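Local structure of putative fimbrium subunit Fim1C (Bacteroides uniformis, 4K4K) at residues 31-34 with 35-38; 107-110 with 111-114; 154-157 with 158-161; 175-178 with 179-182; 230-233 with 234-238. The protein is a putative tip component of the fimbrium, a surface filament that mediates cell adhesion and biofilm formation. All coordinates share one frame; numbering follows the deposited sequence.

Contact 1: 31-34 with 35-38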
# COMPACT_ATOMS: atom_id res chain seq x y z
N THR A 31 -6.60 -2.89 11.51
CA THR A 31 -5.42 -2.78 10.64
C THR A 31 -5.42 -3.92 9.58
O THR A 31 -5.34 -3.63 8.39
CB THR A 31 -4.12 -2.75 11.46
OG1 THR A 31 -4.01 -3.95 12.21
CG2 THR A 31 -4.03 -1.54 12.38
N TRP A 32 -5.51 -5.19 10.02
CA TRP A 32 -5.55 -6.36 9.14
C TRP A 32 -6.96 -6.91 9.05
O TRP A 32 -7.83 -6.50 9.82
CB TRP A 32 -4.63 -7.48 9.68
CG TRP A 32 -3.22 -7.06 9.95
CD1 TRP A 32 -2.69 -6.71 11.16
CD2 TRP A 32 -2.15 -6.97 9.00
NE1 TRP A 32 -1.36 -6.37 11.01
CE2 TRP A 32 -1.01 -6.53 9.69
CE3 TRP A 32 -2.06 -7.21 7.61
CZ2 TRP A 32 0.23 -6.33 9.05
CZ3 TRP A 32 -0.84 -7.02 6.98
CH2 TRP A 32 0.29 -6.58 7.70
N GLU A 33 -7.19 -7.85 8.13
CA GLU A 33 -8.47 -8.55 8.02
C GLU A 33 -8.18 -10.04 7.94
O GLU A 33 -7.17 -10.43 7.36
CB GLU A 33 -9.35 -8.06 6.86
CG GLU A 33 -8.71 -7.92 5.49
CD GLU A 33 -9.58 -7.13 4.54
OE1 GLU A 33 -10.58 -7.70 4.03
OE2 GLU A 33 -9.30 -5.93 4.33
N ALA A 34 -9.04 -10.86 8.58
CA ALA A 34 -8.90 -12.32 8.62
C ALA A 34 -8.57 -12.87 7.23
O ALA A 34 -9.19 -12.47 6.24
CB ALA A 34 -10.17 -12.97 9.16
N GLY A 35 -7.51 -13.67 7.18
CA GLY A 35 -7.02 -14.27 5.95
C GLY A 35 -5.86 -13.54 5.28
O GLY A 35 -5.25 -14.11 4.37
N ASP A 36 -5.57 -12.27 5.70
CA ASP A 36 -4.46 -11.46 5.14
C ASP A 36 -3.17 -12.25 5.27
O ASP A 36 -2.91 -12.84 6.32
CB ASP A 36 -4.32 -10.11 5.86
CG ASP A 36 -5.08 -8.92 5.26
OD1 ASP A 36 -5.65 -9.08 4.16
OD2 ASP A 36 -5.06 -7.83 5.87
N ALA A 37 -2.39 -12.31 4.18
CA ALA A 37 -1.18 -13.13 4.15
C ALA A 37 0.06 -12.31 3.81
O ALA A 37 0.02 -11.35 3.02
CB ALA A 37 -1.36 -14.27 3.14
N ILE A 38 1.17 -12.66 4.47
CA ILE A 38 2.48 -12.03 4.25
C ILE A 38 3.47 -13.12 3.84
O ILE A 38 3.24 -14.30 4.13
CB ILE A 38 2.97 -11.24 5.50
CG1 ILE A 38 3.19 -12.18 6.72
CG2 ILE A 38 1.95 -10.13 5.85
CD1 ILE A 38 3.91 -11.54 7.92
O HOH W 1 -6.13 -5.47 5.07

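Contact 2: 107-110 with 111-114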
# COMPACT_ATOMS: atom_id res chain seq x y z
N SER A 107 -2.96 -0.39 -12.35
CA SER A 107 -4.00 -0.15 -13.37
C SER A 107 -5.38 -0.54 -12.86
O SER A 107 -6.38 0.06 -13.27
CB SER A 107 -3.72 -0.93 -14.65
OG SER A 107 -2.46 -0.60 -15.22
N VAL A 108 -5.44 -1.57 -11.99
CA VAL A 108 -6.70 -2.07 -11.41
C VAL A 108 -6.69 -1.66 -9.94
O VAL A 108 -5.88 -2.16 -9.15
CB VAL A 108 -6.93 -3.60 -11.62
CG1 VAL A 108 -8.23 -4.04 -10.94
CG2 VAL A 108 -6.97 -3.95 -13.11
N GLN A 109 -7.56 -0.72 -9.59
CA GLN A 109 -7.62 -0.11 -8.25
C GLN A 109 -8.43 -0.88 -7.21
O GLN A 109 -8.17 -0.72 -6.02
CB GLN A 109 -8.22 1.29 -8.34
CG GLN A 109 -7.29 2.28 -9.03
CD GLN A 109 -6.14 2.64 -8.11
OE1 GLN A 109 -6.35 3.10 -6.99
NE2 GLN A 109 -4.91 2.40 -8.55
N THR A 110 -9.45 -1.63 -7.64
CA THR A 110 -10.34 -2.33 -6.71
C THR A 110 -10.08 -3.85 -6.73
O THR A 110 -10.10 -4.45 -7.81
CB THR A 110 -11.80 -1.98 -7.07
OG1 THR A 110 -11.95 -0.55 -7.03
CG2 THR A 110 -12.81 -2.60 -6.12
N PRO A 111 -9.91 -4.51 -5.56
CA PRO A 111 -9.85 -3.93 -4.20
C PRO A 111 -8.49 -3.29 -3.91
O PRO A 111 -7.46 -3.79 -4.37
CB PRO A 111 -10.08 -5.15 -3.29
CG PRO A 111 -9.61 -6.33 -4.07
CD PRO A 111 -9.70 -5.98 -5.54
N GLN A 112 -8.50 -2.17 -3.19
CA GLN A 112 -7.29 -1.43 -2.82
C GLN A 112 -6.27 -2.30 -2.08
O GLN A 112 -5.07 -2.16 -2.34
CB GLN A 112 -7.64 -0.22 -1.93
CG GLN A 112 -8.49 0.85 -2.62
CD GLN A 112 -7.62 1.87 -3.33
OE1 GLN A 112 -7.18 2.87 -2.74
NE2 GLN A 112 -7.30 1.62 -4.58
N LYS A 113 -6.73 -3.19 -1.17
CA LYS A 113 -5.82 -4.04 -0.37
C LYS A 113 -4.94 -4.96 -1.24
O LYS A 113 -3.85 -5.31 -0.81
CB LYS A 113 -6.60 -4.87 0.68
CG LYS A 113 -7.45 -6.01 0.14
CD LYS A 113 -7.97 -6.91 1.26
CE LYS A 113 -8.66 -8.15 0.75
NZ LYS A 113 -7.69 -9.18 0.28
N ASP A 114 -5.40 -5.33 -2.46
CA ASP A 114 -4.64 -6.25 -3.33
C ASP A 114 -3.48 -5.56 -4.03
O ASP A 114 -2.62 -6.26 -4.57
CB ASP A 114 -5.58 -6.90 -4.36
CG ASP A 114 -6.49 -7.96 -3.72
OD1 ASP A 114 -6.34 -8.21 -2.50
OD2 ASP A 114 -7.32 -8.54 -4.44
O HOH W 2 -6.79 -4.01 -7.00

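Contact 3: 154-157 with 158-161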
# COMPACT_ATOMS: atom_id res chain seq x y z
N SER A 154 -24.10 27.64 -5.48
CA SER A 154 -24.41 27.34 -6.87
C SER A 154 -24.84 25.87 -7.00
O SER A 154 -25.65 25.53 -7.86
CB SER A 154 -23.21 27.63 -7.76
OG SER A 154 -22.11 26.77 -7.54
N LEU A 155 -24.31 25.02 -6.11
CA LEU A 155 -24.56 23.59 -6.08
C LEU A 155 -24.77 23.10 -4.65
O LEU A 155 -24.30 23.73 -3.70
CB LEU A 155 -23.35 22.82 -6.70
CG LEU A 155 -22.98 23.10 -8.17
CD1 LEU A 155 -21.66 22.46 -8.52
CD2 LEU A 155 -24.05 22.60 -9.13
N THR A 156 -25.40 21.92 -4.53
CA THR A 156 -25.64 21.24 -3.26
C THR A 156 -24.99 19.88 -3.36
O THR A 156 -24.69 19.41 -4.46
CB THR A 156 -27.15 21.16 -2.92
OG1 THR A 156 -27.75 20.13 -3.70
CG2 THR A 156 -27.88 22.47 -3.12
N ASP A 157 -24.73 19.24 -2.21
CA ASP A 157 -24.11 17.92 -2.22
C ASP A 157 -24.91 16.92 -3.07
O ASP A 157 -24.31 16.11 -3.78
CB ASP A 157 -23.91 17.40 -0.79
CG ASP A 157 -22.68 17.94 -0.09
OD1 ASP A 157 -22.00 18.82 -0.67
OD2 ASP A 157 -22.40 17.49 1.04
N ALA A 158 -26.25 17.05 -3.06
CA ALA A 158 -27.18 16.24 -3.85
C ALA A 158 -26.89 16.35 -5.35
O ALA A 158 -26.93 15.34 -6.05
CB ALA A 158 -28.62 16.65 -3.57
N ASP A 159 -26.55 17.57 -5.84
CA ASP A 159 -26.22 17.79 -7.25
C ASP A 159 -24.96 17.04 -7.68
O ASP A 159 -24.77 16.84 -8.88
CB ASP A 159 -26.01 19.28 -7.53
CG ASP A 159 -27.22 20.14 -7.25
OD1 ASP A 159 -28.35 19.72 -7.60
OD2 ASP A 159 -27.03 21.25 -6.71
N LEU A 160 -24.09 16.65 -6.72
CA LEU A 160 -22.83 15.95 -7.00
C LEU A 160 -22.97 14.43 -6.88
O LEU A 160 -21.97 13.72 -7.00
CB LEU A 160 -21.70 16.45 -6.09
CG LEU A 160 -21.49 17.98 -6.07
CD1 LEU A 160 -20.40 18.35 -5.10
CD2 LEU A 160 -21.17 18.51 -7.46
N ALA A 161 -24.21 13.93 -6.69
CA ALA A 161 -24.43 12.49 -6.61
C ALA A 161 -23.97 11.83 -7.91
O ALA A 161 -24.34 12.30 -9.01
CB ALA A 161 -25.90 12.19 -6.35
O HOH W 3 -27.90 23.45 -8.00

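Contact 4: 175-178 with 179-182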
# COMPACT_ATOMS: atom_id res chain seq x y z
N THR A 175 8.56 -2.16 -9.55
CA THR A 175 9.15 -3.36 -8.97
C THR A 175 9.62 -3.06 -7.57
O THR A 175 9.88 -1.91 -7.21
CB THR A 175 10.32 -3.92 -9.81
OG1 THR A 175 11.40 -2.97 -9.82
CG2 THR A 175 9.90 -4.27 -11.27
N TYR A 176 9.76 -4.11 -6.79
CA TYR A 176 10.23 -4.03 -5.41
C TYR A 176 10.88 -5.33 -5.06
O TYR A 176 10.26 -6.38 -5.21
CB TYR A 176 9.03 -3.73 -4.48
CG TYR A 176 9.35 -3.81 -3.01
CD1 TYR A 176 10.12 -2.84 -2.39
CD2 TYR A 176 8.82 -4.84 -2.23
CE1 TYR A 176 10.42 -2.91 -1.03
CE2 TYR A 176 9.12 -4.93 -0.87
CZ TYR A 176 9.92 -3.97 -0.27
OH TYR A 176 10.20 -4.05 1.06
N ASN A 177 12.12 -5.27 -4.59
CA ASN A 177 12.79 -6.50 -4.14
C ASN A 177 12.40 -6.72 -2.67
O ASN A 177 12.73 -5.90 -1.80
CB ASN A 177 14.30 -6.43 -4.36
CG ASN A 177 14.95 -7.75 -4.03
OD1 ASN A 177 14.85 -8.27 -2.92
ND2 ASN A 177 15.56 -8.38 -5.03
N VAL A 178 11.66 -7.80 -2.39
CA VAL A 178 11.10 -8.04 -1.04
C VAL A 178 12.18 -8.38 0.01
O VAL A 178 11.94 -8.23 1.22
CB VAL A 178 9.97 -9.11 -1.06
CG1 VAL A 178 8.87 -8.74 -2.08
CG2 VAL A 178 10.53 -10.52 -1.34
N VAL A 179 13.36 -8.84 -0.43
CA VAL A 179 14.45 -9.18 0.48
C VAL A 179 15.29 -7.92 0.73
O VAL A 179 15.64 -7.67 1.89
CB VAL A 179 15.30 -10.36 -0.08
CG1 VAL A 179 16.60 -10.56 0.71
CG2 VAL A 179 14.47 -11.64 -0.07
N THR A 180 15.61 -7.15 -0.33
CA THR A 180 16.40 -5.90 -0.23
C THR A 180 15.67 -4.82 0.56
O THR A 180 16.31 -4.05 1.28
CB THR A 180 16.66 -5.30 -1.65
OG1 THR A 180 17.21 -6.30 -2.47
CG2 THR A 180 17.59 -4.10 -1.63
N GLY A 181 14.38 -4.71 0.34
CA GLY A 181 13.58 -3.68 0.98
C GLY A 181 13.86 -2.34 0.30
O GLY A 181 14.26 -2.29 -0.87
N GLY A 182 13.71 -1.26 1.04
CA GLY A 182 13.93 0.06 0.46
C GLY A 182 12.74 0.45 -0.39
O GLY A 182 11.62 0.02 -0.14
O HOH W 4 13.40 -2.85 -3.56

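Contact 5: 230-233 with 234-238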
# COMPACT_ATOMS: atom_id res chain seq x y z
N PHE A 230 -14.77 18.80 -14.67
CA PHE A 230 -13.89 19.80 -14.04
C PHE A 230 -12.52 19.18 -13.92
O PHE A 230 -12.43 18.00 -13.58
CB PHE A 230 -14.40 20.18 -12.65
CG PHE A 230 -15.75 20.85 -12.60
CD1 PHE A 230 -15.85 22.23 -12.68
CD2 PHE A 230 -16.90 20.11 -12.42
CE1 PHE A 230 -17.10 22.85 -12.63
CE2 PHE A 230 -18.15 20.73 -12.36
CZ PHE A 230 -18.23 22.10 -12.46
N HIS A 231 -11.46 19.95 -14.22
CA HIS A 231 -10.07 19.49 -14.15
C HIS A 231 -9.29 20.34 -13.16
O HIS A 231 -9.49 21.56 -13.11
CB HIS A 231 -9.40 19.53 -15.53
CG HIS A 231 -10.24 18.91 -16.62
ND1 HIS A 231 -10.19 17.55 -16.88
CD2 HIS A 231 -11.16 19.48 -17.44
CE1 HIS A 231 -11.06 17.34 -17.86
NE2 HIS A 231 -11.67 18.47 -18.22
N TRP A 232 -8.43 19.70 -12.36
CA TRP A 232 -7.63 20.43 -11.38
C TRP A 232 -6.21 19.88 -11.39
O TRP A 232 -6.03 18.66 -11.34
CB TRP A 232 -8.27 20.34 -9.98
CG TRP A 232 -7.41 20.93 -8.89
CD1 TRP A 232 -7.27 22.26 -8.58
CD2 TRP A 232 -6.54 20.21 -8.02
NE1 TRP A 232 -6.36 22.40 -7.55
CE2 TRP A 232 -5.89 21.16 -7.19
CE3 TRP A 232 -6.23 18.85 -7.85
CZ2 TRP A 232 -4.98 20.78 -6.20
CZ3 TRP A 232 -5.34 18.48 -6.86
CH2 TRP A 232 -4.73 19.43 -6.04
N ASP A 233 -5.21 20.78 -11.49
CA ASP A 233 -3.81 20.36 -11.55
C ASP A 233 -3.27 19.99 -10.17
O ASP A 233 -3.20 20.82 -9.26
CB ASP A 233 -2.93 21.44 -12.22
CG ASP A 233 -2.75 21.24 -13.73
OD1 ASP A 233 -2.60 20.06 -14.16
OD2 ASP A 233 -2.72 22.26 -14.46
N VAL A 234 -2.88 18.70 -10.03
CA VAL A 234 -2.35 18.15 -8.77
C VAL A 234 -1.14 18.97 -8.28
O VAL A 234 -1.05 19.23 -7.09
CB VAL A 234 -2.01 16.64 -8.91
CG1 VAL A 234 -1.33 16.08 -7.65
CG2 VAL A 234 -3.27 15.84 -9.24
N ASN A 235 -0.28 19.41 -9.20
CA ASN A 235 0.93 20.18 -8.87
C ASN A 235 0.62 21.60 -8.33
O ASN A 235 1.49 22.22 -7.71
CB ASN A 235 1.85 20.25 -10.10
CG ASN A 235 3.27 20.65 -9.77
OD1 ASN A 235 4.06 19.87 -9.22
ND2 ASN A 235 3.62 21.89 -10.09
N SER A 236 -0.63 22.08 -8.47
CA SER A 236 -0.99 23.40 -7.94
C SER A 236 -1.21 23.35 -6.40
O SER A 236 -1.21 24.40 -5.76
CB SER A 236 -2.21 23.97 -8.65
OG SER A 236 -3.41 23.35 -8.23
N ALA A 237 -1.35 22.13 -5.81
CA ALA A 237 -1.52 21.99 -4.37
C ALA A 237 -0.20 22.20 -3.66
O ALA A 237 0.85 21.79 -4.17
CB ALA A 237 -2.10 20.63 -4.02
N ALA A 238 -0.25 22.83 -2.47
CA ALA A 238 0.93 23.11 -1.66
C ALA A 238 1.58 21.84 -1.16
O ALA A 238 2.80 21.74 -1.17
CB ALA A 238 0.56 24.00 -0.48

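Contact 1: 31-34 with 35-38
Asp36 folds back to Glu33 and the edge of Trp32, and its carboxylate fills the bend that leads into strand 37-44. The backbone N of Glu33 donates to Asp36 OD2 at 3.1 Å. The donor comes from above the carboxylate, 68° out of its plane. In return the backbone N of Asp36 donates to Glu33 O at 2.9 Å. This closes a type II beta turn from Glu33 to Asp36. Gly35 holds its third position, where a side chain would run into the carbonyl O of Ala34.

The tight side is the inner one. Trp32 CG is anti to the carbonyl carbon, chi1 -53°, which sets the six-membered ring edge-on to the Asp36 carboxylate. Asp36 OD2 lies at the ring edge, in its plane, 3.5 Å from Trp32 CE3, and the ring and carboxylate planes stand 82° apart. Beyond it, Trp32 CZ3 meets Ile38 CG2 at 4.3 Å. On the five-membered ring, NE1 bonds to Ser19 OG, and Phe67 and Phe137 meet the indole edge-to-face.

The outer side is looser. Glu33 CG lies 3.5 Å from Asp36 OD1, but the rest of Glu33 reaches outward. A water donates both to Glu33 OE2 (3.3 Å) and to Asp36 OD2 (2.7 Å), which probably eases the repulsion between the two acids. Ala34 stands exposed at the crest.

Thr58 bonds to the backbone of Gly35 and Asp36. Strand 37-44 then runs antiparallel to strands 47-57 and 84-90, with Ile38 packed against Tyr56 and Phe67.

Contact 2: 107-110 with 111-114
The side-chain amide nitrogen of Gln112 is held by two oxygens of Gln109. NE2 of Gln112 donates to the backbone O of Gln109 at 2.9 Å, nearly straight at 173°, and the acceptor lies in the Gln112 amide plane. The second bond runs from Gln112 NE2 to Gln109 OE1 at 3.0 Å. It is more bent, at 142°, and OE1 is met from above its carbonyl plane.

Both glutamines curl to make this possible. Gln112 bends at its second torsion (chi2 -88°), which carries the amide back over the turn instead of out from it. Gln109 bends in the same way. The other ends of the two amides are also engaged. Gln112 OE1 accepts from Lys143 NZ, and Gln109 NE2 bonds to Val106 O and Ile206 O. Each amide is therefore held at both ends, which should fix its rotation.

The backbone between them turns at Pro111, which follows a cis peptide bond. The backbone N of Gln112 does not bond to Gln109 O, because the angle is poor; CA of Gln112 approaches the same oxygen at 3.4 Å. A water ties the other side of the bend, donating to Val108 O (3.0 Å) and to Pro111 O (2.7 Å). Further on, Lys113 NZ makes a salt bridge with Asp114 OD1 at 3.2 Å, on the syn side of the carboxylate.

The backbone from Gln109 to Gln112 fits a type VIb turn, the cis-proline bend that lacks the usual closing backbone bond. Here a glutamine side chain spans it, in the loop between strands 101-105 and 118-126.

Contact 3: 154-157 with 158-161
Asp159 and Thr156 are brought together by their first torsions. Asp159 CG is anti to its own carbonyl carbon, chi1 -60°, which leads the carboxylate back to Thr156. Thr156 OG1 sits in the crowded position between backbone N and carbonyl carbon (chi1 77°). The main bond runs from the backbone N of Thr156 to Asp159 OD2, 2.8 Å long, on the anti side, tilted 32° out of the carboxylate plane. Thr156 OG1 adds a weak bond to Asp159 OD2 at 3.3 Å. A water donates to the same OD2 (2.7 Å) and to Ser154 O (3.1 Å).

With an alanine at Asp159, the backbone N of Thr156 would probably lose its partner and the bridging water one of its two anchors.

The backbone N of Leu160 donates to Asp157 O at 3.0 Å. Leu155 CD1 meets Leu160 CD2 at 4.1 Å, the two side chains at about a right angle. Both leucines pack on Ala150 and Ile255, and Asp157 OD1 accepts from Ala150 N, at the end of strand 132-150.

Thr156 N to Asp159 OD2 is half of a capping box opening a short 3-10 turn; the Thr156 hydroxyl bonds weakly to OD2 instead of completing it.

Contact 4: 175-178 with 179-182
Asn177 OD1 accepts two backbone N-H groups of the turn that follows it. Val179 N donates at 3.0 Å to Asn177 OD1, in its carbonyl plane. Thr180 N donates to Asn177 OD1 at 2.9 Å, almost straight (171°) but from above that plane. The backbone O of Asn177 takes a third donor, Gly181 N, at 3.0 Å. One residue thus holds three successive N-H groups.

The Asn177 side chain is placed by its first torsion, with CG anti to the backbone N (chi1 -174°), which turns the amide toward the loop. Its ND2 makes a weak bond to Gly99 O. Tyr176 packs against the glycine end of the turn. Its OH lies 3.4 Å from Gly181 CA, and Gly182 O stands 3.3 Å from Tyr176 CE1, at the ring edge. Lys140 NZ bonds to Gly182 O. A water joins the two limbs, accepting from Asn177 N and donating to Gly181 O, 2.9 Å from each.

Further out, Val178 and Val179 both pack on Tyr41 of strand 37-44, and Val178 bonds through its backbone to Asn100.

The pattern of side-chain and backbone bonds from Asn177 is that of an Asx motif, here turning the chain from the end of strand 164-177 toward its antiparallel partner 185-186.

Contact 5: 230-233 with 234-238
Strand 228-233 ends here in a single 3-10 turn, residues 234-236, and Ser236 bonds back to Asp233 at the junction. Asp233 O takes two donors from Ser236. The hydroxyl OG of Ser236 gives the shorter bond to Asp233 O, 2.7 Å and in the carbonyl plane. The backbone N of Ser236 donates to Asp233 O at 3.0 Å from above that plane. Ser236 OG can reach because it lies between its own backbone N and carbonyl carbon (chi1 76°).

The Trp232 indole packs against the turn. Val234 N stands 3.9 Å above one face of the indole, toward its rim. Ala237 CB meets the edge, in plane, 3.5 Å from Trp232 CH2. Val234 CG2 is 4.1 Å from Trp232 CZ3. Trp232 NE1 and Ser236 OG are close, but the angle is too poor for a bond. Replacing Trp232 by an alanine would probably open a gap against the turn and leave Ala237 CB and Val234 without the indole they pack on.

Around it, Trp232 touches Leu218 of strand 217-222, Val260 and Val262 of strand 259-268, and the ring of Tyr251 on strand 247-256. Strand 228-233 pairs antiparallel with strand 217-222.

How the contacts relate
The five contacts follow one another along an elongated chain with about half its residues in strands and no alpha-helix. Contacts 1 and 2 are neighbours, with centres 15 Å apart, and Lys113 CD packs 3.5 Å from Glu33 OE2. Contact 4 lies about 20 Å from each, centre to centre. Its valines pack on strand 37-44, which contact 1 leads into. Contacts 3 and 5 sit on the same side of the chain's centre, their nearest atoms about 5 Å apart, and both touch Leu225 and Ile255. Contacts 3 and 4 are farthest apart, about 45 Å between centres. Together they mark turns and bends spread along the length of a fimbrillin-like protein.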